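Alpha-fucosidase (Bifidobacterium bifidum, PDB 2EAE) probably hydrolyses alpha-1,2-linked L-fucose from glycans, this chain being the family 95 catalytic portion of a longer bifidobacterial protein. Local coordinates at residues A[395-400]-A[411-416]; A[421-426]-A[764-769]; A[718-723]-A[758-763]. The protein carries 1 engineered substitution. All coordinates share one frame; numbering follows the deposited sequence.

Contact 1: residues A[395-400]-A[411-416]; sequences NLQGIW and NTPWGS. With FUL (beta-L-fucopyranose), chain D; GLC (alpha-D-glucopyranose), chain B; GAL (beta-D-galactopyranose), chain C.
The fucose pocket of this glycoside hydrolase has part of its wall where Leu396 meets Trp414 and the turn that carries Leu396 meets Ser416. Both segments run without helix or strand between helix 364-385 and strand 418-419. The type I beta turn from Asn395 to Gly398 carries an Asx turn inside it: Asn395 OD1 accepts from the backbone N of Gln397 at 2.8 Å, with an N-H...O angle of 156° and the donor in the carbonyl plane. CG of Asn395 lies between its own backbone N and carbonyl carbon (chi1 62°), which folds the amide back over the turn. The same OD1 receives a weak second bond, 3.0 Å long, from Ser416 OG. That hydroxyl also rests against the aliphatic stem of Gln397, 3.4 Å from CG.

Leu396 is the apolar part of the junction. Its CB lies against Ser416 CA, and CD1 presses on Trp414 CB at 3.4 Å, the two side chains crossing at about a right angle. Leu396 CD1 also comes within 3.9 Å of the fucose methyl carbon C6. Trp414 takes that methyl over one face, offset toward the rim, with CD2 3.6 Å from C6. At its edge the indole donates NE1-H to O4 of the glucose unit, 2.9 Å away and nearly straight at 164°. This oxygen is the glycosidic bridge to the galactose, whose O4 lies obliquely to the ring, and Glu485 and Glu566 bond the galactose as well. One indole thus serves both products, offering a carbon surface to the deoxy end of fucose and a directed N-H to the lactose unit, while Leu396 CD1 touches both Trp414 CB and the same methyl, so that the two side chains share the fucose C6.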
loop_
_atom_site.group_PDB
_atom_site.type_symbol
_atom_site.label_atom_id
_atom_site.label_comp_id
_atom_site.label_asym_id
_atom_site.label_seq_id
_atom_site.Cartn_x
_atom_site.Cartn_y
_atom_site.Cartn_z
ATOM N N ASN A 395 -4.816 4.562 2.615
ATOM C CA ASN A 395 -6.051 3.771 2.527
ATOM C C ASN A 395 -6.274 3.375 1.053
ATOM O O ASN A 395 -5.376 3.543 0.227
ATOM C CB ASN A 395 -7.244 4.530 3.150
ATOM C CG ASN A 395 -7.563 5.854 2.441
ATOM O OD1 ASN A 395 -7.615 5.930 1.204
ATOM N ND2 ASN A 395 -7.882 6.893 3.231
ATOM N N LEU A 396 -7.457 2.854 0.720
ATOM C CA LEU A 396 -7.752 2.456 -0.662
ATOM C C LEU A 396 -7.478 3.527 -1.708
ATOM O O LEU A 396 -7.286 3.196 -2.864
ATOM C CB LEU A 396 -9.203 1.954 -0.800
ATOM C CG LEU A 396 -9.591 0.586 -0.243
ATOM C CD1 LEU A 396 -11.043 0.318 -0.572
ATOM C CD2 LEU A 396 -8.763 -0.534 -0.886
ATOM N N GLN A 397 -7.513 4.805 -1.312
ATOM C CA GLN A 397 -7.252 5.917 -2.239
ATOM C C GLN A 397 -6.048 6.771 -1.834
ATOM O O GLN A 397 -5.874 7.878 -2.325
ATOM C CB GLN A 397 -8.511 6.775 -2.406
ATOM C CG GLN A 397 -9.627 5.967 -3.025
ATOM C CD GLN A 397 -10.920 6.732 -3.176
ATOM O OE1 GLN A 397 -10.936 7.973 -3.224
ATOM N NE2 GLN A 397 -12.002 6.000 -3.271
ATOM N N GLY A 398 -5.201 6.207 -0.968
ATOM C CA GLY A 398 -4.043 6.929 -0.448
ATOM C C GLY A 398 -4.562 7.828 0.642
ATOM O O GLY A 398 -4.831 7.369 1.750
ATOM N N ILE A 399 -4.672 9.116 0.331
ATOM C CA ILE A 399 -5.451 10.056 1.134
ATOM C C ILE A 399 -6.414 10.896 0.292
ATOM O O ILE A 399 -7.077 11.786 0.817
ATOM C CB ILE A 399 -4.548 11.042 1.924
ATOM C CG1 ILE A 399 -3.626 11.819 0.970
ATOM C CG2 ILE A 399 -3.772 10.278 3.036
ATOM C CD1 ILE A 399 -2.867 12.954 1.670
ATOM N N TRP A 400 -6.521 10.594 -0.991
ATOM C CA TRP A 400 -7.265 11.473 -1.905
ATOM C C TRP A 400 -8.653 10.957 -2.287
ATOM O O TRP A 400 -8.813 9.831 -2.739
ATOM C CB TRP A 400 -6.420 11.723 -3.138
ATOM C CG TRP A 400 -5.069 12.309 -2.826
ATOM C CD1 TRP A 400 -4.785 13.623 -2.593
ATOM C CD2 TRP A 400 -3.812 11.591 -2.724
ATOM N NE1 TRP A 400 -3.421 13.780 -2.370
ATOM C CE2 TRP A 400 -2.811 12.549 -2.422
ATOM C CE3 TRP A 400 -3.447 10.230 -2.821
ATOM C CZ2 TRP A 400 -1.444 12.199 -2.236
ATOM C CZ3 TRP A 400 -2.111 9.884 -2.650
ATOM C CH2 TRP A 400 -1.112 10.880 -2.372
ATOM N N ASN A 411 -21.660 5.944 -0.450
ATOM C CA ASN A 411 -21.273 6.821 -1.557
ATOM C C ASN A 411 -19.843 6.635 -1.988
ATOM O O ASN A 411 -19.517 6.918 -3.114
ATOM C CB ASN A 411 -21.517 8.285 -1.208
ATOM C CG ASN A 411 -22.999 8.571 -0.977
ATOM O OD1 ASN A 411 -23.777 8.683 -1.926
ATOM N ND2 ASN A 411 -23.385 8.684 0.279
ATOM N N THR A 412 -18.994 6.192 -1.070
ATOM C CA THR A 412 -17.580 6.013 -1.359
ATOM C C THR A 412 -17.291 4.530 -1.571
ATOM O O THR A 412 -17.651 3.678 -0.729
ATOM C CB THR A 412 -16.721 6.622 -0.249
ATOM O OG1 THR A 412 -16.931 8.037 -0.239
ATOM C CG2 THR A 412 -15.232 6.371 -0.476
ATOM N N PRO A 413 -16.639 4.203 -2.697
ATOM C CA PRO A 413 -16.460 2.790 -3.032
ATOM C C PRO A 413 -15.587 2.080 -1.969
ATOM O O PRO A 413 -14.471 2.506 -1.678
ATOM C CB PRO A 413 -15.760 2.819 -4.386
ATOM C CG PRO A 413 -15.282 4.172 -4.586
ATOM C CD PRO A 413 -16.002 5.104 -3.674
ATOM N N TRP A 414 -16.152 1.042 -1.376
ATOM C CA TRP A 414 -15.492 0.284 -0.314
ATOM C C TRP A 414 -15.011 1.165 0.812
ATOM O O TRP A 414 -14.045 0.836 1.538
ATOM C CB TRP A 414 -14.348 -0.560 -0.880
ATOM C CG TRP A 414 -14.777 -1.420 -1.968
ATOM C CD1 TRP A 414 -15.536 -2.533 -1.868
ATOM C CD2 TRP A 414 -14.494 -1.242 -3.357
ATOM N NE1 TRP A 414 -15.758 -3.063 -3.110
ATOM C CE2 TRP A 414 -15.106 -2.302 -4.041
ATOM C CE3 TRP A 414 -13.720 -0.311 -4.087
ATOM C CZ2 TRP A 414 -15.022 -2.445 -5.431
ATOM C CZ3 TRP A 414 -13.628 -0.456 -5.461
ATOM C CH2 TRP A 414 -14.270 -1.512 -6.124
ATOM N N GLY A 415 -15.678 2.308 0.954
ATOM C CA GLY A 415 -15.419 3.255 2.003
ATOM C C GLY A 415 -14.060 3.898 1.964
ATOM O O GLY A 415 -13.648 4.562 2.934
ATOM N N SER A 416 -13.361 3.741 0.834
ATOM C CA SER A 416 -11.942 4.082 0.752
ATOM C C SER A 416 -11.206 3.639 2.025
ATOM O O SER A 416 -10.450 4.426 2.597
ATOM C CB SER A 416 -11.773 5.579 0.530
ATOM O OG SER A 416 -10.416 5.926 0.256
HETATM C C1 FUL D . -11.525 -6.782 -2.527
HETATM C C2 FUL D . -11.473 -7.045 -4.047
HETATM O O2 FUL D . -12.105 -8.312 -4.336
HETATM C C3 FUL D . -12.114 -5.933 -4.909
HETATM O O3 FUL D . -11.661 -6.067 -6.275
HETATM C C4 FUL D . -11.730 -4.541 -4.402
HETATM O O4 FUL D . -10.317 -4.439 -4.613
HETATM C C5 FUL D . -12.040 -4.423 -2.909
HETATM C C6 FUL D . -11.625 -3.080 -2.309
HETATM O O5 FUL D . -11.317 -5.416 -2.193
HETATM O O1 FUL D . -10.490 -7.485 -1.811
HETATM C C1 GLC B . -19.685 -6.014 -6.835
HETATM C C2 GLC B . -20.053 -5.176 -5.598
HETATM C C3 GLC B . -18.868 -4.815 -4.719
HETATM C C4 GLC B . -17.977 -6.026 -4.518
HETATM C C5 GLC B . -17.438 -6.382 -5.895
HETATM C C6 GLC B . -16.454 -7.534 -5.810
HETATM O O1 GLC B . -19.518 -5.207 -7.981
HETATM O O2 GLC B . -20.672 -3.956 -5.934
HETATM O O3 GLC B . -19.419 -4.395 -3.504
HETATM O O4 GLC B . -16.914 -5.725 -3.633
HETATM O O5 GLC B . -18.513 -6.821 -6.708
HETATM O O6 GLC B . -17.225 -8.706 -5.618
HETATM C C1 GAL C . -16.878 -6.417 -2.403
HETATM C C2 GAL C . -15.418 -6.575 -1.946
HETATM C C3 GAL C . -15.351 -7.200 -0.543
HETATM C C4 GAL C . -16.224 -6.364 0.412
HETATM C C5 GAL C . -17.654 -6.278 -0.141
HETATM C C6 GAL C . -18.481 -5.345 0.717
HETATM O O2 GAL C . -14.644 -7.283 -2.885
HETATM O O3 GAL C . -14.008 -7.156 -0.130
HETATM O O4 GAL C . -15.683 -5.068 0.519
HETATM O O5 GAL C . -17.605 -5.707 -1.435
HETATM O O6 GAL C . -19.844 -5.490 0.340
#

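Contact 2: residues A[421-426]-A[764-769]; sequences NVNLQM and QIAGNF. Engineered in segment 764-769: Ala766 (natural residue Asp). With FUL (beta-L-fucopyranose), chain D.
Met426 crosses from its helix to the main chain of Ala766, an engineered residue that is Asp in the natural sequence. Met426 CB lies 3.9 Å from Ala766 CB. With CG anti to the backbone N (chi1 -169°) and the next torsion also extended, the chain runs along the Ala766 carbonyl: CG is 3.3 Å from Ala766 O and SD 3.2 Å from that oxygen, while Gly767 N lies a little farther from the sulfur. A bend at chi3 (-49°) then turns CE aside to Trp722 O, 3.3 Å away. In return, Phe769 sets its CB 3.5 Å from Met426 O, although its ring leads off toward helix 364-385. No hydrogen bond joins the two segments, which meet by close van der Waals contact.

One turn back, the end of Asn423 packs on the methyl group of Ala766 and lies beside the fucose. Asn421 brings OD1 within 2.7 Å of fucose O1, and its ND2 is bonded to Glu566. Gln764 approaches the sugar near C6. The meeting of two helix starts from distant parts of the sequence beside the sugar is consistent with the (alpha/alpha)6 barrel of family 95, whose pocket they line here.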
loop_
_atom_site.group_PDB
_atom_site.type_symbol
_atom_site.label_atom_id
_atom_site.label_comp_id
_atom_site.label_asym_id
_atom_site.label_seq_id
_atom_site.Cartn_x
_atom_site.Cartn_y
_atom_site.Cartn_z
ATOM N N ASN A 421 -7.282 -7.842 2.685
ATOM C CA ASN A 421 -7.113 -9.128 1.970
ATOM C C ASN A 421 -6.483 -8.993 0.571
ATOM O O ASN A 421 -6.738 -9.804 -0.326
ATOM C CB ASN A 421 -8.407 -9.954 1.977
ATOM C CG ASN A 421 -9.486 -9.341 1.081
ATOM O OD1 ASN A 421 -9.328 -8.238 0.556
ATOM N ND2 ASN A 421 -10.603 -10.080 0.903
ATOM N N VAL A 422 -5.662 -7.945 0.423
ATOM C CA VAL A 422 -4.657 -7.739 -0.620
ATOM C C VAL A 422 -4.293 -6.272 -0.777
ATOM O O VAL A 422 -3.143 -5.935 -1.074
ATOM C CB VAL A 422 -5.010 -8.304 -2.006
ATOM C CG1 VAL A 422 -6.275 -7.594 -2.626
ATOM C CG2 VAL A 422 -3.756 -8.219 -2.906
ATOM N N ASN A 423 -5.282 -5.377 -0.644
ATOM C CA ASN A 423 -5.063 -3.981 -1.073
ATOM C C ASN A 423 -4.111 -3.219 -0.153
ATOM O O ASN A 423 -3.157 -2.569 -0.624
ATOM C CB ASN A 423 -6.391 -3.225 -1.185
ATOM C CG ASN A 423 -7.087 -3.461 -2.513
ATOM O OD1 ASN A 423 -7.732 -4.501 -2.724
ATOM N ND2 ASN A 423 -6.961 -2.516 -3.410
ATOM N N LEU A 424 -4.367 -3.303 1.149
ATOM C CA LEU A 424 -3.474 -2.598 2.101
ATOM C C LEU A 424 -2.039 -3.144 2.043
ATOM O O LEU A 424 -1.077 -2.393 2.095
ATOM C CB LEU A 424 -4.018 -2.609 3.515
ATOM C CG LEU A 424 -3.197 -1.872 4.602
ATOM C CD1 LEU A 424 -3.154 -0.332 4.288
ATOM C CD2 LEU A 424 -3.689 -2.140 6.003
ATOM N N GLN A 425 -1.915 -4.464 1.931
ATOM C CA GLN A 425 -0.631 -5.125 1.700
ATOM C C GLN A 425 0.058 -4.549 0.466
ATOM O O GLN A 425 1.282 -4.306 0.495
ATOM C CB GLN A 425 -0.851 -6.618 1.476
ATOM C CG GLN A 425 -1.219 -7.388 2.745
ATOM C CD GLN A 425 -2.721 -7.368 3.093
ATOM O OE1 GLN A 425 -3.553 -6.866 2.325
ATOM N NE2 GLN A 425 -3.081 -8.027 4.193
ATOM N N MET A 426 -0.697 -4.398 -0.650
ATOM C CA MET A 426 -0.109 -3.909 -1.894
ATOM C C MET A 426 0.428 -2.485 -1.724
ATOM O O MET A 426 1.496 -2.135 -2.309
ATOM C CB MET A 426 -1.096 -4.006 -3.071
ATOM C CG MET A 426 -0.407 -3.744 -4.443
ATOM S SD MET A 426 -1.555 -3.996 -5.824
ATOM C CE MET A 426 -2.268 -5.563 -5.428
ATOM N N GLN A 764 -8.392 3.214 -7.573
ATOM C CA GLN A 764 -7.965 2.481 -6.368
ATOM C C GLN A 764 -6.452 2.549 -6.455
ATOM O O GLN A 764 -5.880 2.171 -7.472
ATOM C CB GLN A 764 -8.407 1.011 -6.435
ATOM C CG GLN A 764 -9.920 0.777 -6.336
ATOM C CD GLN A 764 -10.437 1.028 -4.946
ATOM O OE1 GLN A 764 -10.984 2.108 -4.644
ATOM N NE2 GLN A 764 -10.228 0.061 -4.069
ATOM N N ILE A 765 -5.807 2.946 -5.374
ATOM C CA ILE A 765 -4.379 3.318 -5.448
ATOM C C ILE A 765 -3.444 2.107 -5.406
ATOM O O ILE A 765 -2.317 2.227 -5.825
ATOM C CB ILE A 765 -3.996 4.328 -4.351
ATOM C CG1 ILE A 765 -2.736 5.148 -4.751
ATOM C CG2 ILE A 765 -3.872 3.618 -3.000
ATOM C CD1 ILE A 765 -2.452 6.301 -3.755
ATOM N N ALA A 766 -3.898 0.964 -4.873
ATOM C CA ALA A 766 -3.037 -0.214 -4.705
ATOM C C ALA A 766 -2.254 -0.586 -5.966
ATOM O O ALA A 766 -1.070 -0.830 -5.893
ATOM C CB ALA A 766 -3.866 -1.446 -4.184
ATOM N N GLY A 767 -2.894 -0.607 -7.122
ATOM C CA GLY A 767 -2.173 -0.929 -8.330
ATOM C C GLY A 767 -1.030 0.018 -8.699
ATOM O O GLY A 767 -0.099 -0.411 -9.366
ATOM N N ASN A 768 -1.134 1.300 -8.349
ATOM C CA ASN A 768 0.016 2.220 -8.524
ATOM C C ASN A 768 1.210 1.730 -7.692
ATOM O O ASN A 768 2.361 1.716 -8.173
ATOM C CB ASN A 768 -0.361 3.645 -8.059
ATOM C CG ASN A 768 -1.209 4.390 -9.109
ATOM O OD1 ASN A 768 -0.699 4.798 -10.180
ATOM N ND2 ASN A 768 -2.475 4.578 -8.805
ATOM N N PHE A 769 0.931 1.348 -6.452
ATOM C CA PHE A 769 1.993 0.860 -5.557
ATOM C C PHE A 769 2.488 -0.505 -6.041
ATOM O O PHE A 769 3.723 -0.815 -5.966
ATOM C CB PHE A 769 1.504 0.838 -4.102
ATOM C CG PHE A 769 1.133 2.205 -3.547
ATOM C CD1 PHE A 769 2.011 3.295 -3.670
ATOM C CD2 PHE A 769 -0.069 2.402 -2.895
ATOM C CE1 PHE A 769 1.689 4.563 -3.126
ATOM C CE2 PHE A 769 -0.394 3.655 -2.345
ATOM C CZ PHE A 769 0.498 4.744 -2.456
HETATM C C1 FUL D . -11.525 -6.782 -2.527
HETATM C C2 FUL D . -11.473 -7.045 -4.047
HETATM O O2 FUL D . -12.105 -8.312 -4.336
HETATM C C3 FUL D . -12.114 -5.933 -4.909
HETATM O O3 FUL D . -11.661 -6.067 -6.275
HETATM C C4 FUL D . -11.730 -4.541 -4.402
HETATM O O4 FUL D . -10.317 -4.439 -4.613
HETATM C C5 FUL D . -12.040 -4.423 -2.909
HETATM C C6 FUL D . -11.625 -3.080 -2.309
HETATM O O5 FUL D . -11.317 -5.416 -2.193
HETATM O O1 FUL D . -10.490 -7.485 -1.811
#

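Contact 3: residues A[718-723]-A[758-763]; sequences SNTGWA and DYHAPF. With FUL (beta-L-fucopyranose), chain D.
Thr720 lays its CG2 methyl over the face of the His760 imidazole, 3.8 Å from the ring centroid and only 11° off the ring normal, a well-centred CH-pi contact. The other branch of the threonine caps the helix beginning at Gly721: OG1, between the backbone N and the carbonyl carbon (chi1 70°), accepts from Ala723 N at 3.1 Å. The same OG1 sits over one face of the Trp722 ring, toward its rim. Main chain joins the segments as well, since Gly721 N donates to Tyr759 O at 3.0 Å, and Asp758 OD2 comes to 3.0 Å from Gly721 CA.

Beyond the cap, Trp722 and His760 run alongside each other, their rings meeting at the rims with planes at 39°. His760 ND1 is bonded to Ala761 O at 2.9 Å, beside cis peptides that precede Ala761 and Pro762. Both rings reach fucose O3: His760 NE2 donates to it at 2.7 Å and Trp722 NE1 at 3.1 Å, while NE1 also lies 2.9 Å from fucose O4. Two N-H donors on one hydroxyl, with the imidazole carrying the Thr720 methyl on one face, are consistent with recognition of O3.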
loop_
_atom_site.group_PDB
_atom_site.type_symbol
_atom_site.label_atom_id
_atom_site.label_comp_id
_atom_site.label_asym_id
_atom_site.label_seq_id
_atom_site.Cartn_x
_atom_site.Cartn_y
_atom_site.Cartn_z
ATOM N N SER A 718 -7.110 -8.930 -19.588
ATOM C CA SER A 718 -7.136 -7.800 -18.677
ATOM C C SER A 718 -7.761 -8.198 -17.327
ATOM O O SER A 718 -8.305 -9.293 -17.158
ATOM C CB SER A 718 -7.881 -6.626 -19.299
ATOM O OG SER A 718 -7.730 -5.429 -18.544
ATOM N N ASN A 719 -7.689 -7.289 -16.366
ATOM C CA ASN A 719 -8.253 -7.526 -15.052
ATOM C C ASN A 719 -8.277 -6.175 -14.332
ATOM O O ASN A 719 -7.923 -5.159 -14.936
ATOM C CB ASN A 719 -7.460 -8.594 -14.277
ATOM C CG ASN A 719 -8.369 -9.471 -13.393
ATOM O OD1 ASN A 719 -9.083 -8.962 -12.551
ATOM N ND2 ASN A 719 -8.323 -10.770 -13.583
ATOM N N THR A 720 -8.623 -6.172 -13.048
ATOM C CA THR A 720 -8.604 -4.907 -12.267
ATOM C C THR A 720 -7.140 -4.435 -12.156
ATOM O O THR A 720 -6.216 -5.247 -12.273
ATOM C CB THR A 720 -9.147 -5.096 -10.851
ATOM O OG1 THR A 720 -8.212 -5.888 -10.098
ATOM C CG2 THR A 720 -10.551 -5.753 -10.853
ATOM N N GLY A 721 -6.938 -3.135 -11.935
ATOM C CA GLY A 721 -5.573 -2.564 -11.850
ATOM C C GLY A 721 -4.732 -3.236 -10.785
ATOM O O GLY A 721 -3.582 -3.618 -11.030
ATOM N N TRP A 722 -5.303 -3.435 -9.606
ATOM C CA TRP A 722 -4.556 -4.105 -8.546
ATOM C C TRP A 722 -4.244 -5.558 -8.911
ATOM O O TRP A 722 -3.187 -6.072 -8.572
ATOM C CB TRP A 722 -5.258 -4.000 -7.173
ATOM C CG TRP A 722 -6.545 -4.856 -7.000
ATOM C CD1 TRP A 722 -7.831 -4.405 -7.047
ATOM C CD2 TRP A 722 -6.622 -6.265 -6.740
ATOM N NE1 TRP A 722 -8.709 -5.440 -6.856
ATOM C CE2 TRP A 722 -8.000 -6.599 -6.650
ATOM C CE3 TRP A 722 -5.667 -7.276 -6.554
ATOM C CZ2 TRP A 722 -8.441 -7.904 -6.409
ATOM C CZ3 TRP A 722 -6.098 -8.592 -6.328
ATOM C CH2 TRP A 722 -7.479 -8.902 -6.254
ATOM N N ALA A 723 -5.176 -6.222 -9.587
ATOM C CA ALA A 723 -5.001 -7.637 -9.928
ATOM C C ALA A 723 -3.862 -7.826 -10.932
ATOM O O ALA A 723 -3.061 -8.783 -10.808
ATOM C CB ALA A 723 -6.307 -8.228 -10.447
ATOM N N ASP A 758 -4.286 4.522 -10.989
ATOM C CA ASP A 758 -4.701 3.135 -11.296
ATOM C C ASP A 758 -6.188 2.980 -11.017
ATOM O O ASP A 758 -6.716 3.674 -10.141
ATOM C CB ASP A 758 -3.963 2.140 -10.393
ATOM C CG ASP A 758 -3.889 0.749 -11.007
ATOM O OD1 ASP A 758 -3.323 0.619 -12.115
ATOM O OD2 ASP A 758 -4.417 -0.177 -10.365
ATOM N N TYR A 759 -6.852 2.062 -11.719
ATOM C CA TYR A 759 -8.294 1.897 -11.509
ATOM C C TYR A 759 -8.778 0.469 -11.548
ATOM O O TYR A 759 -8.169 -0.404 -12.165
ATOM C CB TYR A 759 -9.107 2.785 -12.489
ATOM C CG TYR A 759 -9.183 2.435 -13.971
ATOM C CD1 TYR A 759 -10.013 1.410 -14.442
ATOM C CD2 TYR A 759 -8.473 3.186 -14.911
ATOM C CE1 TYR A 759 -10.123 1.131 -15.832
ATOM C CE2 TYR A 759 -8.564 2.917 -16.285
ATOM C CZ TYR A 759 -9.404 1.894 -16.735
ATOM O OH TYR A 759 -9.519 1.627 -18.087
ATOM N N HIS A 760 -9.908 0.259 -10.882
ATOM C CA HIS A 760 -10.538 -1.045 -10.721
ATOM C C HIS A 760 -11.469 -1.495 -11.865
ATOM O O HIS A 760 -11.379 -2.647 -12.265
ATOM C CB HIS A 760 -11.278 -1.031 -9.363
ATOM C CG HIS A 760 -11.916 -2.341 -8.965
ATOM N ND1 HIS A 760 -13.131 -2.766 -9.465
ATOM C CD2 HIS A 760 -11.558 -3.251 -8.029
ATOM C CE1 HIS A 760 -13.467 -3.906 -8.889
ATOM N NE2 HIS A 760 -12.529 -4.223 -8.013
ATOM N N ALA A 761 -12.387 -0.658 -12.388
ATOM C CA ALA A 761 -12.670 0.729 -11.938
ATOM C C ALA A 761 -13.590 0.698 -10.727
ATOM O O ALA A 761 -14.259 -0.313 -10.501
ATOM C CB ALA A 761 -13.358 1.510 -13.063
ATOM N N PRO A 762 -13.672 1.822 -9.972
ATOM C CA PRO A 762 -13.028 3.127 -10.187
ATOM C C PRO A 762 -11.605 3.252 -9.608
ATOM O O PRO A 762 -10.952 2.241 -9.368
ATOM C CB PRO A 762 -13.945 4.059 -9.416
ATOM C CG PRO A 762 -14.361 3.221 -8.221
ATOM C CD PRO A 762 -14.546 1.825 -8.776
ATOM N N PHE A 763 -11.124 4.471 -9.431
ATOM C CA PHE A 763 -9.756 4.726 -8.918
ATOM C C PHE A 763 -9.509 3.940 -7.610
ATOM O O PHE A 763 -10.334 3.960 -6.693
ATOM C CB PHE A 763 -9.537 6.235 -8.696
ATOM C CG PHE A 763 -8.428 6.575 -7.716
ATOM C CD1 PHE A 763 -7.131 6.056 -7.884
ATOM C CD2 PHE A 763 -8.660 7.456 -6.676
ATOM C CE1 PHE A 763 -6.096 6.402 -6.972
ATOM C CE2 PHE A 763 -7.630 7.803 -5.743
ATOM C CZ PHE A 763 -6.353 7.282 -5.910
HETATM C C1 FUL D . -11.525 -6.782 -2.527
HETATM C C2 FUL D . -11.473 -7.045 -4.047
HETATM O O2 FUL D . -12.105 -8.312 -4.336
HETATM C C3 FUL D . -12.114 -5.933 -4.909
HETATM O O3 FUL D . -11.661 -6.067 -6.275
HETATM C C4 FUL D . -11.730 -4.541 -4.402
HETATM O O4 FUL D . -10.317 -4.439 -4.613
HETATM C C5 FUL D . -12.040 -4.423 -2.909
HETATM C C6 FUL D . -11.625 -3.080 -2.309
HETATM O O5 FUL D . -11.317 -5.416 -2.193
HETATM O O1 FUL D . -10.490 -7.485 -1.811
#

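In the fold
The three contacts each contribute to one pocket, a worked example of a site assembled from segments far apart in sequence, and all of them touch the bound fucose. Their centres lie about 11 Å apart for contacts 1 and 2, 10 Å for contacts 2 and 3, and 14 Å for contacts 1 and 3. Probable backbone hydrogen bonds tie them, from Ile765 N to Leu396 O (2.9 Å) and from Gln764 N to Asp758 O (3.1 Å). Side chains close the seam between contacts 1 and 3, where Trp414 CH2 lies 3.7 Å from His760 NE2. The fucose lies among all three, Trp414 and Gln764 both near its C6 and Trp722 and His760 both at O3; His678 and Arg677 add further bonds.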